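Local coordinates for protein 3,6-diketocamphane 1,6-monooxygenase (Pseudomonas putida, PDB 4UWM) that catalyses the FMNH2- and oxygen-dependent Baeyer-Villiger conversion of 3,6-diketocamphane to a campholide lactone in the bacterial breakdown of (-)-camphor, at residues P220-S225 with S251-S256; A229-W234 with E336-W341; V255-F260 with G342-E347. All coordinates share one frame; numbering follows the deposited sequence.

Contact 1 of 3, residues P220-S225 with S251-S256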
loop_
_atom_site.group_PDB
_atom_site.type_symbol
_atom_site.label_atom_id
_atom_site.label_comp_id
_atom_site.label_asym_id
_atom_site.label_seq_id
_atom_site.Cartn_x
_atom_site.Cartn_y
_atom_site.Cartn_z
ATOM N N PRO A 220 7.404 10.400 -21.298
ATOM C CA PRO A 220 6.385 11.443 -21.314
ATOM C C PRO A 220 4.953 10.857 -21.440
ATOM O O PRO A 220 4.725 9.910 -22.189
ATOM C CB PRO A 220 6.768 12.265 -22.558
ATOM C CG PRO A 220 7.312 11.229 -23.503
ATOM C CD PRO A 220 8.028 10.219 -22.630
ATOM N N VAL A 221 4.007 11.422 -20.697
ATOM C CA VAL A 221 2.601 10.993 -20.756
ATOM C C VAL A 221 1.792 12.256 -21.014
ATOM O O VAL A 221 1.898 13.221 -20.279
ATOM C CB VAL A 221 2.126 10.300 -19.430
ATOM C CG1 VAL A 221 0.703 9.762 -19.578
ATOM C CG2 VAL A 221 3.056 9.169 -19.041
ATOM N N SER A 222 0.986 12.252 -22.074
ATOM C CA SER A 222 0.167 13.405 -22.407
ATOM C C SER A 222 -1.307 13.031 -22.366
ATOM O O SER A 222 -1.681 11.921 -22.742
ATOM C CB SER A 222 0.503 13.917 -23.822
ATOM O OG SER A 222 1.874 14.276 -23.963
ATOM N N ILE A 223 -2.130 13.957 -21.897
ATOM C CA ILE A 223 -3.579 13.824 -22.010
ATOM C C ILE A 223 -3.984 14.523 -23.310
ATOM O O ILE A 223 -3.685 15.699 -23.500
ATOM C CB ILE A 223 -4.321 14.470 -20.818
ATOM C CG1 ILE A 223 -3.695 14.078 -19.460
ATOM C CG2 ILE A 223 -5.811 14.150 -20.878
ATOM C CD1 ILE A 223 -3.839 12.623 -19.039
ATOM N N PHE A 224 -4.647 13.803 -24.215
ATOM C CA PHE A 224 -4.965 14.414 -25.515
ATOM C C PHE A 224 -5.905 15.584 -25.351
ATOM O O PHE A 224 -6.996 15.436 -24.795
ATOM C CB PHE A 224 -5.549 13.431 -26.520
ATOM C CG PHE A 224 -5.807 14.048 -27.873
ATOM C CD1 PHE A 224 -4.745 14.421 -28.694
ATOM C CD2 PHE A 224 -7.105 14.258 -28.324
ATOM C CE1 PHE A 224 -4.973 14.987 -29.942
ATOM C CE2 PHE A 224 -7.341 14.829 -29.569
ATOM C CZ PHE A 224 -6.276 15.194 -30.378
ATOM N N SER A 225 -5.463 16.747 -25.825
ATOM C CA SER A 225 -6.222 17.981 -25.674
ATOM C C SER A 225 -6.287 18.800 -26.972
ATOM O O SER A 225 -6.634 19.979 -26.943
ATOM C CB SER A 225 -5.653 18.817 -24.518
ATOM O OG SER A 225 -4.438 19.442 -24.881
ATOM N N SER A 251 8.201 5.964 -29.238
ATOM C CA SER A 251 7.504 4.770 -28.757
ATOM C C SER A 251 7.325 4.753 -27.226
ATOM O O SER A 251 6.553 3.968 -26.701
ATOM C CB SER A 251 8.193 3.502 -29.244
ATOM O OG SER A 251 9.480 3.383 -28.674
ATOM N N ARG A 252 8.039 5.627 -26.526
ATOM C CA ARG A 252 7.907 5.756 -25.078
ATOM C C ARG A 252 6.787 6.739 -24.713
ATOM O O ARG A 252 6.295 6.739 -23.579
ATOM C CB ARG A 252 9.237 6.202 -24.453
ATOM C CG ARG A 252 10.380 5.205 -24.612
ATOM C CD ARG A 252 11.651 5.693 -23.917
ATOM N NE ARG A 252 11.495 5.850 -22.459
ATOM C CZ ARG A 252 12.173 6.724 -21.709
ATOM N NH1 ARG A 252 13.061 7.545 -22.260
ATOM N NH2 ARG A 252 11.967 6.783 -20.390
ATOM N N HIS A 253 6.386 7.573 -25.675
ATOM C CA HIS A 253 5.308 8.533 -25.471
ATOM C C HIS A 253 3.970 7.811 -25.297
ATOM O O HIS A 253 3.598 6.975 -26.124
ATOM C CB HIS A 253 5.246 9.524 -26.634
ATOM C CG HIS A 253 4.465 10.764 -26.335
ATOM N ND1 HIS A 253 4.190 11.715 -27.293
ATOM C CD2 HIS A 253 3.895 11.213 -25.189
ATOM C CE1 HIS A 253 3.494 12.699 -26.749
ATOM N NE2 HIS A 253 3.302 12.419 -25.473
ATOM N N ALA A 254 3.282 8.101 -24.191
ATOM C CA ALA A 254 1.942 7.561 -23.942
ATOM C C ALA A 254 0.932 8.687 -23.995
ATOM O O ALA A 254 1.162 9.769 -23.448
ATOM C CB ALA A 254 1.887 6.835 -22.594
ATOM N N VAL A 255 -0.169 8.452 -24.699
ATOM C CA VAL A 255 -1.168 9.493 -24.910
ATOM C C VAL A 255 -2.524 8.947 -24.508
ATOM O O VAL A 255 -2.959 7.907 -25.013
ATOM C CB VAL A 255 -1.221 9.989 -26.381
ATOM C CG1 VAL A 255 -2.259 11.111 -26.524
ATOM C CG2 VAL A 255 0.139 10.496 -26.826
ATOM N N SER A 256 -3.185 9.662 -23.599
ATOM C CA SER A 256 -4.476 9.253 -23.057
ATOM C C SER A 256 -5.630 9.790 -23.911
ATOM O O SER A 256 -5.668 10.987 -24.213
ATOM C CB SER A 256 -4.596 9.737 -21.607
ATOM O OG SER A 256 -5.910 9.579 -21.110
#
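Ser222 and His253 make the polar side-chain contact between strand 220-223 and the residues leading into strand 254-256. Ser222 OG lies 2.8 Å from His253 NE2, in the plane of the imidazole at its edge, and either atom could be the donor. The serine hydroxyl stands beside its own backbone N and anti to the carbonyl carbon (chi1 -58°), and it has a second partner in His233 ND1, so two imidazole nitrogens hold one buried oxygen. Val255 CG2 sits 3.9 Å above the His253 plane, over the ring centre, and covers one face.

The backbone pairing is parallel, with Val221, Ser222 and Ile223 opposite Ala254, Val255 and Ser256. Ala254 N donates to Pro220 O, Ser222 N to Ala254 O at 2.8 Å, Ser256 N to Ser222 O, and Phe224 N to Ser256 O at 3.0 Å, the last continuing the pairing one residue beyond the first strand. Val221 CA and Val255 CA add CA-H...O contacts.

Van der Waals contacts complete the pairing. Pro220 CG meets His253 CD2 at 3.8 Å, the two side chains crossing obliquely. Phe224 CB rests 4.0 Å from Val255 CG1, whereas Ile223, on the face of Val221 and Ala254, touches the FMN.

The pair forms the two strands of a beta-alpha-beta unit in the TIM barrel of the luciferase family. Helix 227-244 makes the crossover and covers the face of Ser222 and Val255, with Leu230 on Val255 and Phe224, while Tyr237 touches Pro220; strands 198-202 and 343-347 flank the pair.

Contact 2 of 3, residues A229-W234 with E336-W341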
loop_
_atom_site.group_PDB
_atom_site.type_symbol
_atom_site.label_atom_id
_atom_site.label_comp_id
_atom_site.label_asym_id
_atom_site.label_seq_id
_atom_site.Cartn_x
_atom_site.Cartn_y
_atom_site.Cartn_z
ATOM N N ALA A 229 -1.346 21.111 -29.150
ATOM C CA ALA A 229 -0.738 20.763 -27.860
ATOM C C ALA A 229 0.023 19.457 -27.955
ATOM O O ALA A 229 1.114 19.347 -27.401
ATOM C CB ALA A 229 -1.782 20.704 -26.746
ATOM N N LEU A 230 -0.528 18.474 -28.666
ATOM C CA LEU A 230 0.152 17.197 -28.782
ATOM C C LEU A 230 1.500 17.377 -29.480
ATOM O O LEU A 230 2.526 16.837 -29.049
ATOM C CB LEU A 230 -0.722 16.147 -29.483
ATOM C CG LEU A 230 -0.167 14.713 -29.446
ATOM C CD1 LEU A 230 0.073 14.234 -28.014
ATOM C CD2 LEU A 230 -1.063 13.733 -30.193
ATOM N N LYS A 231 1.502 18.170 -30.545
ATOM C CA LYS A 231 2.738 18.452 -31.259
ATOM C C LYS A 231 3.679 19.311 -30.417
ATOM O O LYS A 231 4.869 19.021 -30.342
ATOM C CB LYS A 231 2.444 19.080 -32.625
ATOM C CG LYS A 231 1.886 18.082 -33.635
ATOM C CD LYS A 231 1.849 18.659 -35.047
ATOM C CE LYS A 231 0.770 19.719 -35.191
ATOM N NZ LYS A 231 1.041 20.605 -36.354
ATOM N N ARG A 232 3.145 20.347 -29.765
ATOM C CA ARG A 232 3.959 21.175 -28.858
ATOM C C ARG A 232 4.624 20.350 -27.741
ATOM O O ARG A 232 5.782 20.582 -27.383
ATOM C CB ARG A 232 3.125 22.319 -28.265
ATOM C CG ARG A 232 3.929 23.379 -27.514
ATOM C CD ARG A 232 4.964 24.063 -28.397
ATOM N NE ARG A 232 5.908 24.839 -27.606
ATOM C CZ ARG A 232 7.171 25.069 -27.947
ATOM N NH1 ARG A 232 7.672 24.584 -29.080
ATOM N NH2 ARG A 232 7.941 25.773 -27.139
ATOM N N HIS A 233 3.886 19.385 -27.194
ATOM C CA HIS A 233 4.424 18.483 -26.171
ATOM C C HIS A 233 5.662 17.765 -26.680
ATOM O O HIS A 233 6.698 17.770 -26.007
ATOM C CB HIS A 233 3.357 17.473 -25.707
ATOM C CG HIS A 233 2.461 17.998 -24.628
ATOM N ND1 HIS A 233 1.736 17.174 -23.796
ATOM C CD2 HIS A 233 2.189 19.267 -24.233
ATOM C CE1 HIS A 233 1.047 17.913 -22.945
ATOM N NE2 HIS A 233 1.307 19.186 -23.188
ATOM N N TRP A 234 5.565 17.166 -27.867
ATOM C CA TRP A 234 6.710 16.453 -28.424
ATOM C C TRP A 234 7.881 17.386 -28.798
ATOM O O TRP A 234 9.034 17.016 -28.590
ATOM C CB TRP A 234 6.327 15.511 -29.570
ATOM C CG TRP A 234 7.475 14.626 -29.892
ATOM C CD1 TRP A 234 8.337 14.759 -30.933
ATOM C CD2 TRP A 234 7.944 13.516 -29.120
ATOM N NE1 TRP A 234 9.294 13.782 -30.883
ATOM C CE2 TRP A 234 9.082 13.005 -29.778
ATOM C CE3 TRP A 234 7.506 12.892 -27.942
ATOM C CZ2 TRP A 234 9.794 11.900 -29.300
ATOM C CZ3 TRP A 234 8.207 11.792 -27.473
ATOM C CH2 TRP A 234 9.345 11.311 -28.147
ATOM N N GLU A 336 -0.640 10.612 -38.897
ATOM C CA GLU A 336 -0.187 11.428 -40.023
ATOM C C GLU A 336 -0.060 12.892 -39.615
ATOM O O GLU A 336 0.877 13.577 -40.024
ATOM C CB GLU A 336 -1.124 11.282 -41.224
ATOM C CG GLU A 336 -0.861 10.043 -42.065
ATOM C CD GLU A 336 0.606 9.875 -42.415
ATOM O OE1 GLU A 336 1.434 9.784 -41.486
ATOM O OE2 GLU A 336 0.932 9.831 -43.617
ATOM N N ALA A 337 -0.986 13.365 -38.782
ATOM C CA ALA A 337 -0.991 14.766 -38.367
ATOM C C ALA A 337 0.061 15.149 -37.312
ATOM O O ALA A 337 0.482 16.307 -37.266
ATOM C CB ALA A 337 -2.385 15.180 -37.915
ATOM N N THR A 338 0.488 14.192 -36.482
ATOM C CA THR A 338 1.363 14.499 -35.328
ATOM C C THR A 338 2.678 13.716 -35.285
ATOM O O THR A 338 3.615 14.114 -34.593
ATOM C CB THR A 338 0.651 14.245 -33.970
ATOM O OG1 THR A 338 0.376 12.842 -33.829
ATOM C CG2 THR A 338 -0.647 15.035 -33.863
ATOM N N GLY A 339 2.731 12.587 -35.985
ATOM C CA GLY A 339 3.878 11.677 -35.915
ATOM C C GLY A 339 3.573 10.423 -35.110
ATOM O O GLY A 339 4.256 9.405 -35.247
ATOM N N GLY A 340 2.552 10.500 -34.258
ATOM C CA GLY A 340 2.118 9.350 -33.458
ATOM C C GLY A 340 2.708 9.255 -32.053
ATOM O O GLY A 340 3.275 10.221 -31.528
ATOM N N TRP A 341 2.562 8.076 -31.452
ATOM C CA TRP A 341 2.967 7.814 -30.066
ATOM C C TRP A 341 3.105 6.318 -29.894
ATOM O O TRP A 341 2.652 5.549 -30.743
ATOM C CB TRP A 341 1.917 8.351 -29.079
ATOM C CG TRP A 341 0.516 7.831 -29.349
ATOM C CD1 TRP A 341 0.014 6.601 -29.014
ATOM C CD2 TRP A 341 -0.536 8.515 -30.042
ATOM N NE1 TRP A 341 -1.282 6.484 -29.448
ATOM C CE2 TRP A 341 -1.650 7.646 -30.073
ATOM C CE3 TRP A 341 -0.648 9.779 -30.642
ATOM C CZ2 TRP A 341 -2.857 7.996 -30.680
ATOM C CZ3 TRP A 341 -1.856 10.129 -31.237
ATOM C CH2 TRP A 341 -2.941 9.242 -31.252
#
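Leu230 has CG anti to its backbone N (chi1 -171°), and the methyl CD2 carried from it meets CG2 of Thr338, which stands beside its own N and anti to the carbonyl carbon; the contact lies between helix 229-234 and the end of helix 336-338. Leu230 CD2 is 3.9 Å from Thr338 CG2, and the two side chains cross at about a right angle. The same leucine methyl reaches the six-membered ring of Trp341, coming within 3.8 Å of CZ3. Leu230 CD2 is thus shared by the threonine and the tryptophan.

Lys231 packs with its aliphatic part. Its CG lies 4.0 Å from Thr338 CG2, and its CD is 3.5 Å from Ala337 O, at the C-terminal end of helix 324-338.

Thr338 OG1 accepts a hydrogen bond from Gly340 N at 3.2 Å, forming an ST turn where helix 324-338 gives way to the loop before strand 343-347. The hydroxyl is also bonded to Leu334 O, one turn back. Gly339 follows directly with a positive phi of 106°, a conformation easily adopted by glycine, and Gly340 also has positive phi. Two outer helices of the barrel meet here; the threonine hydroxyl is engaged within its own helix end, while methyl and methylene groups face the other helix.

Deeper in the fold, both Leu230 and Trp341 rest on Val255 of strand 254-261, and the indole meets the ring of Phe335 edge-to-face. Lys231 lies at the exposed margin.

Contact 3 of 3, residues V255-F260 with G342-E347; sequences VSHTVF and GTLQVE
His257 and Leu344 cross at about a right angle, with Leu344 CD1 only 3.2 Å from His257 CD2, a tight approach oblique to the imidazole. The other leucine methyl, CD2, meets Val259 CG2 tip to tip at 4.1 Å. Val259 also crosses Val346 at about a right angle, its CB 4.0 Å from Val346 CG1. These side chains project from two parallel barrel strands, joined by hydrogen bonds from Val255 N to Thr343 O, Gln345 N to Val255 O, His257 N to Gln345 O and Glu347 N to His257 O. Further on, a water accepts from Val259 N and donates to Glu347 O.

On the face carrying Gln345, in the conformer described, Ser256 OG donates to Glu347 OE2 at 2.6 Å, meeting it from 36° above the carboxylate plane. The glutamate chain bends at chi2 (-78°), which turns CD back toward the serine. The other oxygen, OE1, bonds His10 ND1. An alanine in place of Glu347 would probably leave Ser256 OG without its carboxylate acceptor and His10 freer to turn. In this conformer the buried carboxylate can bridge Ser256 of strand 254-261 and His10, an FMN-binding residue, consistent with a second-shell role in positioning that imidazole.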
loop_
_atom_site.group_PDB
_atom_site.type_symbol
_atom_site.label_atom_id
_atom_site.label_comp_id
_atom_site.label_asym_id
_atom_site.label_seq_id
_atom_site.Cartn_x
_atom_site.Cartn_y
_atom_site.Cartn_z
ATOM N N VAL A 255 -0.169 8.452 -24.699
ATOM C CA VAL A 255 -1.168 9.493 -24.910
ATOM C C VAL A 255 -2.524 8.947 -24.508
ATOM O O VAL A 255 -2.959 7.907 -25.013
ATOM C CB VAL A 255 -1.221 9.989 -26.381
ATOM C CG1 VAL A 255 -2.259 11.111 -26.524
ATOM C CG2 VAL A 255 0.139 10.496 -26.826
ATOM N N SER A 256 -3.185 9.662 -23.599
ATOM C CA SER A 256 -4.476 9.253 -23.057
ATOM C C SER A 256 -5.630 9.790 -23.911
ATOM O O SER A 256 -5.668 10.987 -24.213
ATOM C CB SER A 256 -4.596 9.737 -21.607
ATOM O OG SER A 256 -5.910 9.579 -21.110
ATOM N N HIS A 257 -6.551 8.909 -24.276
ATOM C CA HIS A 257 -7.709 9.231 -25.102
ATOM C C HIS A 257 -8.925 8.562 -24.487
ATOM O O HIS A 257 -8.805 7.503 -23.851
ATOM C CB HIS A 257 -7.563 8.639 -26.517
ATOM C CG HIS A 257 -6.572 9.341 -27.392
ATOM N ND1 HIS A 257 -6.898 10.451 -28.142
ATOM C CD2 HIS A 257 -5.275 9.069 -27.665
ATOM C CE1 HIS A 257 -5.837 10.843 -28.826
ATOM N NE2 HIS A 257 -4.840 10.018 -28.559
ATOM N N THR A 258 -10.091 9.159 -24.715
ATOM C CA THR A 258 -11.364 8.490 -24.478
ATOM C C THR A 258 -11.649 7.638 -25.724
ATOM O O THR A 258 -11.679 8.163 -26.842
ATOM C CB THR A 258 -12.472 9.523 -24.238
ATOM O OG1 THR A 258 -12.112 10.344 -23.121
ATOM C CG2 THR A 258 -13.824 8.844 -23.987
ATOM N N VAL A 259 -11.801 6.329 -25.523
ATOM C CA VAL A 259 -11.804 5.347 -26.604
ATOM C C VAL A 259 -12.900 4.330 -26.354
ATOM O O VAL A 259 -12.971 3.733 -25.283
ATOM C CB VAL A 259 -10.459 4.581 -26.723
ATOM C CG1 VAL A 259 -10.446 3.685 -27.952
ATOM C CG2 VAL A 259 -9.288 5.532 -26.787
ATOM N N PHE A 260 -13.770 4.137 -27.346
ATOM C CA PHE A 260 -14.769 3.078 -27.258
ATOM C C PHE A 260 -15.010 2.432 -28.624
ATOM O O PHE A 260 -15.175 3.123 -29.639
ATOM C CB PHE A 260 -16.069 3.570 -26.623
ATOM C CG PHE A 260 -17.009 2.452 -26.248
ATOM C CD1 PHE A 260 -17.892 1.913 -27.189
ATOM C CD2 PHE A 260 -16.999 1.919 -24.967
ATOM C CE1 PHE A 260 -18.746 0.876 -26.846
ATOM C CE2 PHE A 260 -17.850 0.878 -24.620
ATOM C CZ PHE A 260 -18.725 0.352 -25.560
ATOM N N GLY A 342 3.715 5.900 -28.790
ATOM C CA GLY A 342 3.919 4.484 -28.537
ATOM C C GLY A 342 2.772 3.730 -27.871
ATOM O O GLY A 342 2.587 2.544 -28.136
ATOM N N THR A 343 2.031 4.395 -26.976
ATOM C CA THR A 343 0.942 3.717 -26.239
ATOM C C THR A 343 -0.327 4.538 -26.266
ATOM O O THR A 343 -0.320 5.739 -25.931
ATOM C CB THR A 343 1.311 3.403 -24.751
ATOM O OG1 THR A 343 2.463 2.557 -24.697
ATOM C CG2 THR A 343 0.162 2.668 -24.052
ATOM N N LEU A 344 -1.416 3.888 -26.656
ATOM C CA LEU A 344 -2.720 4.513 -26.598
ATOM C C LEU A 344 -3.284 4.192 -25.214
ATOM O O LEU A 344 -3.638 3.033 -24.927
ATOM C CB LEU A 344 -3.645 3.961 -27.687
ATOM C CG LEU A 344 -5.087 4.459 -27.615
ATOM C CD1 LEU A 344 -5.180 5.885 -28.118
ATOM C CD2 LEU A 344 -6.027 3.539 -28.382
ATOM N N GLN A 345 -3.359 5.215 -24.369
ATOM C CA GLN A 345 -3.710 4.983 -22.973
ATOM C C GLN A 345 -5.198 5.204 -22.827
ATOM O O GLN A 345 -5.657 6.335 -22.780
ATOM C CB GLN A 345 -2.889 5.886 -22.027
ATOM C CG GLN A 345 -2.585 5.258 -20.663
ATOM C CD GLN A 345 -1.474 4.205 -20.709
ATOM O OE1 GLN A 345 -0.448 4.392 -21.369
ATOM N NE2 GLN A 345 -1.663 3.106 -19.975
ATOM N N VAL A 346 -5.945 4.111 -22.750
ATOM C CA VAL A 346 -7.405 4.185 -22.719
ATOM C C VAL A 346 -7.968 4.524 -21.338
ATOM O O VAL A 346 -7.691 3.824 -20.365
ATOM C CB VAL A 346 -8.028 2.872 -23.238
ATOM C CG1 VAL A 346 -9.549 2.959 -23.231
ATOM C CG2 VAL A 346 -7.492 2.574 -24.636
ATOM N N GLU A 347 -8.765 5.586 -21.267
ATOM C CA GLU A 347 -9.379 6.024 -20.008
ATOM C C GLU A 347 -10.452 5.047 -19.553
ATOM O O GLU A 347 -11.408 4.778 -20.290
ATOM C CB GLU A 347 -9.996 7.412 -20.158
ATOM C CG GLU A 347 -9.017 8.571 -20.307
ATOM C CD GLU A 347 -8.370 9.025 -18.995
ATOM O OE1 GLU A 347 -8.740 8.516 -17.898
ATOM O OE2 GLU A 347 -7.477 9.894 -19.075
HETATM O O HOH W 1 -12.449 5.468 -22.954
#

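How the contacts relate
Strand 254-261 is common to contacts 1 and 3, whose centres lie about 8 Å apart: Val255 and Ser256 pair with strand 219-223 on one side and strand 343-347 on the other. His253 O, in contact 1, probably accepts a hydrogen bond from Gly342 N of contact 3, 2.9 Å away. Contact 2 packs outside this part of the barrel, its centre about 9 Å from that of contact 1 and 14 Å from that of contact 3. Trp341 CH2 approaches His257 NE2 at 3.4 Å, linking contacts 2 and 3. The FMN is touched by Ile223 of contact 1, whereas the side chain of Leu230 in contact 2 is about 12 Å from it.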